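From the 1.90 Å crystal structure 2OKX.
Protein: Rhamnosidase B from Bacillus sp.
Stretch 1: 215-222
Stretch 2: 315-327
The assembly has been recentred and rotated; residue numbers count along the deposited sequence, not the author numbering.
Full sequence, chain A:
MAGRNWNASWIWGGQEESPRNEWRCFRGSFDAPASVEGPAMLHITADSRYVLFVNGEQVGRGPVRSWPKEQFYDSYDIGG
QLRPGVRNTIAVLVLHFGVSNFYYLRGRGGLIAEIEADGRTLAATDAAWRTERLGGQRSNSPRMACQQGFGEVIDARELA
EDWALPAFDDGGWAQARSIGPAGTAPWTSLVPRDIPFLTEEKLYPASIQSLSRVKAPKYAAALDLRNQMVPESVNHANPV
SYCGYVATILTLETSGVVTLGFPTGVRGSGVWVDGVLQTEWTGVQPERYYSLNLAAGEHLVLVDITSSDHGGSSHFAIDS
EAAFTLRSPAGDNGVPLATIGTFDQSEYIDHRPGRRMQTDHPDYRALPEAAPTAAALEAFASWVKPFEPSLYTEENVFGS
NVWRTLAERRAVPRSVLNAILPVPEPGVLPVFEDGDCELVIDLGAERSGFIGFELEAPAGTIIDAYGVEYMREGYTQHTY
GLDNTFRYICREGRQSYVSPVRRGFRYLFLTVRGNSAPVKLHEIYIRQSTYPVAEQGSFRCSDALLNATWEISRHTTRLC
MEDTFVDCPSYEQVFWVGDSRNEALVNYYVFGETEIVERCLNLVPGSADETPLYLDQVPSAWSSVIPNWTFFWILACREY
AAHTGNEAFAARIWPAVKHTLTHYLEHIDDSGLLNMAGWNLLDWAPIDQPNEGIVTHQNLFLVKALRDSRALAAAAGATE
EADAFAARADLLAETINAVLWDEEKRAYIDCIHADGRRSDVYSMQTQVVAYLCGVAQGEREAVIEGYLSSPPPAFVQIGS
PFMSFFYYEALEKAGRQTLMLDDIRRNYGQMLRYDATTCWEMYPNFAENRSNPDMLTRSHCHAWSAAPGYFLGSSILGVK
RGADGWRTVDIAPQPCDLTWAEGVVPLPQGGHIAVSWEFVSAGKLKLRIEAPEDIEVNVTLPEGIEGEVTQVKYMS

Stretch 1, residues 215-222: KAPKYAAA
Stretch 2 315-327: HFAIDSEAAFTLR

The most unusual feature of this contact is the work done by one carboxylate oxygen at the end of the strand pairing. Asp319 OD2 accepts from the backbone, Lys218 N to Asp319 OD2 at 3.0 Å, and from the side chain of the same residue, Lys218 NZ to Asp319 OD2 at 3.1 Å, the latter a salt bridge. A water adds a third donor, its oxygen 2.6 Å from Asp319 OD2, and also donates to Ala216 O at 2.8 Å.

Two rotamers make this clasp possible. Asp319 leaves its strand sideways, and chi1 t (-169°) with chi2 at -98° brings its end nearer to the other stretch. Lys218, at phi/psi -52/-41 just before its strand begins, folds back through chi1 to chi4 of m, m, t, m instead of extending. The curl packs Lys218 CG 2.9 Å from Asp319 OD2 and leaves a weak hydrogen bond from Lys218 NZ to Ser320 O at 3.3 Å. A long, flexible amine suits this exposed corner, where it can meet both acceptors.

Beyond the clasp, strands 219-222 and 315-320 run antiparallel, their axes at 175° and 4.5 Å apart at closest approach. Build the register as Tyr219 opposite Ile318, Ala220 opposite Ala317, Ala221 opposite Phe316 and Ala222 opposite His315, with CA-CA distances of 5.0, 4.2, 5.4 and 4.8 Å. Across the paired residues the backbone is extended, phi -111 to -147° and psi 122 to 155°. The first and third pairs carry the hydrogen bonds: Tyr219 N to Ile318 O 3.0 Å, Ile318 N to Tyr219 O 2.9 Å, Ala221 N to Phe316 O 2.8 Å and Phe316 N to Ala221 O 3.1 Å. Between these rungs Ala220 CA makes a CA-H...O contact with Phe316 O (3.6 Å); past the second, His315 CA makes one with Ala221 O (3.5 Å).

The sheet's two faces follow different rules. Ala220, Ala222, Ala317 and His315 share one face. Its methyls fit the close Ala220-Ala317 pair, with Ala220 CB 4.4 Å from Ala317 CB, while Pro217 CB reaches Ala317 CB at 4.2 Å. His315, chi1 m, sets its CE1 4.0 Å from Ala222 CB; both ring nitrogens are hydrogen-bonded elsewhere in the structure.

The other face, bearing Tyr219, Ala221, Phe316 and Ile318, is organised by Tyr219. With chi1 t and chi2 72°, its ring presents an edge to the face of Phe316 (chi1 t), centroids 5.9 Å apart and planes at 84°. Tyr219 CD2 lies 3.8 Å from Ile318 CG1, the isoleucine being m, t. Leu326, from strand 324-327, covers one face of the tyrosine, its CD2 3.8 Å from the Tyr219 ring centroid and 13° off the normal. Phe324, chi1 p, brings CZ to 4.3 Å from Tyr219 CB and 4.1 Å from Lys218 CB, joining apolar packing to the polar clasp. Tyrosine suits this buried site because its ring serves these neighbours while its hydroxyl bonds elsewhere. Together the stretches bury 593 Å².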

# COMPACT_ATOMS: atom_id res chain seq x y z
N LYS A 215 -14.66 -16.51 20.96
CA LYS A 215 -15.90 -15.73 21.00
C LYS A 215 -15.58 -14.26 20.79
O LYS A 215 -14.62 -13.74 21.36
CB LYS A 215 -16.60 -15.88 22.35
CG LYS A 215 -17.20 -17.25 22.61
CD LYS A 215 -17.87 -17.27 23.98
CE LYS A 215 -18.54 -18.61 24.25
NZ LYS A 215 -19.10 -18.67 25.64
N ALA A 216 -16.39 -13.60 19.96
CA ALA A 216 -16.24 -12.18 19.69
C ALA A 216 -17.09 -11.45 20.72
O ALA A 216 -17.91 -12.06 21.41
CB ALA A 216 -16.75 -11.86 18.29
N PRO A 217 -16.91 -10.12 20.85
CA PRO A 217 -17.70 -9.36 21.82
C PRO A 217 -19.18 -9.38 21.42
O PRO A 217 -19.50 -9.47 20.24
CB PRO A 217 -17.11 -7.96 21.73
CG PRO A 217 -15.69 -8.20 21.23
CD PRO A 217 -15.91 -9.26 20.19
N LYS A 218 -20.07 -9.28 22.41
CA LYS A 218 -21.51 -9.27 22.13
C LYS A 218 -21.82 -8.21 21.08
O LYS A 218 -22.62 -8.42 20.18
CB LYS A 218 -22.30 -8.95 23.41
CG LYS A 218 -21.99 -9.82 24.63
CD LYS A 218 -22.44 -11.26 24.45
CE LYS A 218 -22.43 -12.01 25.77
NZ LYS A 218 -21.08 -12.02 26.42
N TYR A 219 -21.16 -7.06 21.21
CA TYR A 219 -21.35 -5.93 20.30
C TYR A 219 -19.99 -5.47 19.75
O TYR A 219 -19.07 -5.22 20.51
CB TYR A 219 -22.03 -4.78 21.06
CG TYR A 219 -22.18 -3.50 20.26
CD1 TYR A 219 -23.11 -3.40 19.22
CD2 TYR A 219 -21.36 -2.40 20.51
CE1 TYR A 219 -23.22 -2.24 18.46
CE2 TYR A 219 -21.46 -1.23 19.76
CZ TYR A 219 -22.39 -1.17 18.73
OH TYR A 219 -22.48 -0.04 17.96
N ALA A 220 -19.89 -5.38 18.42
CA ALA A 220 -18.66 -4.92 17.77
C ALA A 220 -19.07 -4.18 16.51
O ALA A 220 -19.72 -4.75 15.64
CB ALA A 220 -17.75 -6.10 17.43
N ALA A 221 -18.68 -2.92 16.40
CA ALA A 221 -19.06 -2.13 15.24
C ALA A 221 -17.91 -1.34 14.64
O ALA A 221 -17.00 -0.91 15.35
CB ALA A 221 -20.20 -1.18 15.62
N ALA A 222 -17.98 -1.16 13.33
CA ALA A 222 -16.98 -0.40 12.60
C ALA A 222 -17.69 0.87 12.13
O ALA A 222 -18.73 0.81 11.46
CB ALA A 222 -16.47 -1.20 11.40
N HIS A 315 -13.26 1.74 15.61
CA HIS A 315 -13.93 0.60 16.23
C HIS A 315 -14.47 0.82 17.63
O HIS A 315 -13.85 1.48 18.45
CB HIS A 315 -12.98 -0.59 16.21
CG HIS A 315 -12.67 -1.08 14.83
ND1 HIS A 315 -13.42 -2.06 14.21
CD2 HIS A 315 -11.76 -0.67 13.92
CE1 HIS A 315 -12.98 -2.22 12.98
NE2 HIS A 315 -11.98 -1.39 12.77
N PHE A 316 -15.64 0.22 17.89
CA PHE A 316 -16.31 0.32 19.18
C PHE A 316 -16.92 -1.04 19.51
O PHE A 316 -17.62 -1.63 18.69
CB PHE A 316 -17.43 1.37 19.08
CG PHE A 316 -18.13 1.64 20.39
CD1 PHE A 316 -19.47 2.02 20.41
CD2 PHE A 316 -17.44 1.55 21.59
CE1 PHE A 316 -20.11 2.31 21.61
CE2 PHE A 316 -18.07 1.84 22.80
CZ PHE A 316 -19.41 2.22 22.81
N ALA A 317 -16.66 -1.54 20.72
CA ALA A 317 -17.21 -2.83 21.12
C ALA A 317 -17.67 -2.81 22.56
O ALA A 317 -17.19 -2.01 23.37
CB ALA A 317 -16.16 -3.93 20.92
N ILE A 318 -18.60 -3.69 22.89
CA ILE A 318 -19.13 -3.79 24.24
C ILE A 318 -19.43 -5.25 24.56
O ILE A 318 -19.93 -5.99 23.72
CB ILE A 318 -20.44 -2.99 24.40
CG1 ILE A 318 -20.23 -1.53 23.99
CG2 ILE A 318 -20.92 -3.07 25.84
CD1 ILE A 318 -21.50 -0.70 24.02
N ASP A 319 -19.13 -5.66 25.79
CA ASP A 319 -19.41 -7.02 26.21
C ASP A 319 -19.76 -7.04 27.69
O ASP A 319 -19.31 -6.19 28.46
CB ASP A 319 -18.20 -7.93 25.95
CG ASP A 319 -18.54 -9.40 26.13
OD1 ASP A 319 -18.25 -9.95 27.21
OD2 ASP A 319 -19.10 -10.00 25.19
N SER A 320 -20.59 -8.01 28.08
CA SER A 320 -21.01 -8.14 29.47
C SER A 320 -21.70 -9.48 29.72
O SER A 320 -22.24 -10.09 28.80
CB SER A 320 -21.99 -7.01 29.83
OG SER A 320 -22.46 -7.15 31.15
N GLU A 321 -21.65 -9.93 30.97
CA GLU A 321 -22.30 -11.18 31.34
C GLU A 321 -23.78 -10.89 31.56
O GLU A 321 -24.59 -11.81 31.74
CB GLU A 321 -21.67 -11.76 32.61
CG GLU A 321 -20.22 -12.18 32.45
CD GLU A 321 -19.64 -12.79 33.72
OE1 GLU A 321 -18.46 -13.22 33.69
OE2 GLU A 321 -20.35 -12.84 34.74
N ALA A 322 -24.13 -9.61 31.53
CA ALA A 322 -25.51 -9.17 31.71
C ALA A 322 -26.08 -8.71 30.37
O ALA A 322 -25.33 -8.26 29.50
CB ALA A 322 -25.56 -8.03 32.72
N ALA A 323 -27.39 -8.82 30.21
CA ALA A 323 -28.04 -8.41 28.97
C ALA A 323 -28.12 -6.89 28.86
O ALA A 323 -28.29 -6.20 29.86
CB ALA A 323 -29.44 -9.02 28.89
N PHE A 324 -28.01 -6.37 27.64
CA PHE A 324 -28.09 -4.93 27.43
C PHE A 324 -28.55 -4.55 26.03
O PHE A 324 -28.46 -5.34 25.09
CB PHE A 324 -26.74 -4.26 27.71
CG PHE A 324 -25.65 -4.66 26.75
CD1 PHE A 324 -24.94 -5.84 26.93
CD2 PHE A 324 -25.35 -3.85 25.66
CE1 PHE A 324 -23.94 -6.22 26.03
CE2 PHE A 324 -24.35 -4.22 24.76
CZ PHE A 324 -23.65 -5.40 24.94
N THR A 325 -29.07 -3.33 25.89
CA THR A 325 -29.52 -2.83 24.60
C THR A 325 -28.86 -1.48 24.36
O THR A 325 -28.30 -0.88 25.27
CB THR A 325 -31.06 -2.65 24.56
OG1 THR A 325 -31.44 -1.58 25.44
CG2 THR A 325 -31.75 -3.93 25.00
N LEU A 326 -28.92 -1.02 23.12
CA LEU A 326 -28.34 0.25 22.73
C LEU A 326 -29.31 1.00 21.83
O LEU A 326 -30.00 0.40 21.01
CB LEU A 326 -27.03 0.04 21.97
CG LEU A 326 -25.69 0.10 22.70
CD1 LEU A 326 -25.66 -0.88 23.86
CD2 LEU A 326 -24.57 -0.20 21.70
N ARG A 327 -29.35 2.32 21.99
CA ARG A 327 -30.21 3.12 21.13
C ARG A 327 -29.64 4.52 21.01
O ARG A 327 -28.97 5.01 21.91
CB ARG A 327 -31.65 3.17 21.65
CG ARG A 327 -31.89 4.01 22.89
CD ARG A 327 -33.39 4.27 23.05
NE ARG A 327 -33.71 5.06 24.23
CZ ARG A 327 -33.56 4.62 25.48
NH1 ARG A 327 -33.09 3.40 25.70
NH2 ARG A 327 -33.86 5.41 26.50
O HOH W 1 -18.55 -12.37 24.14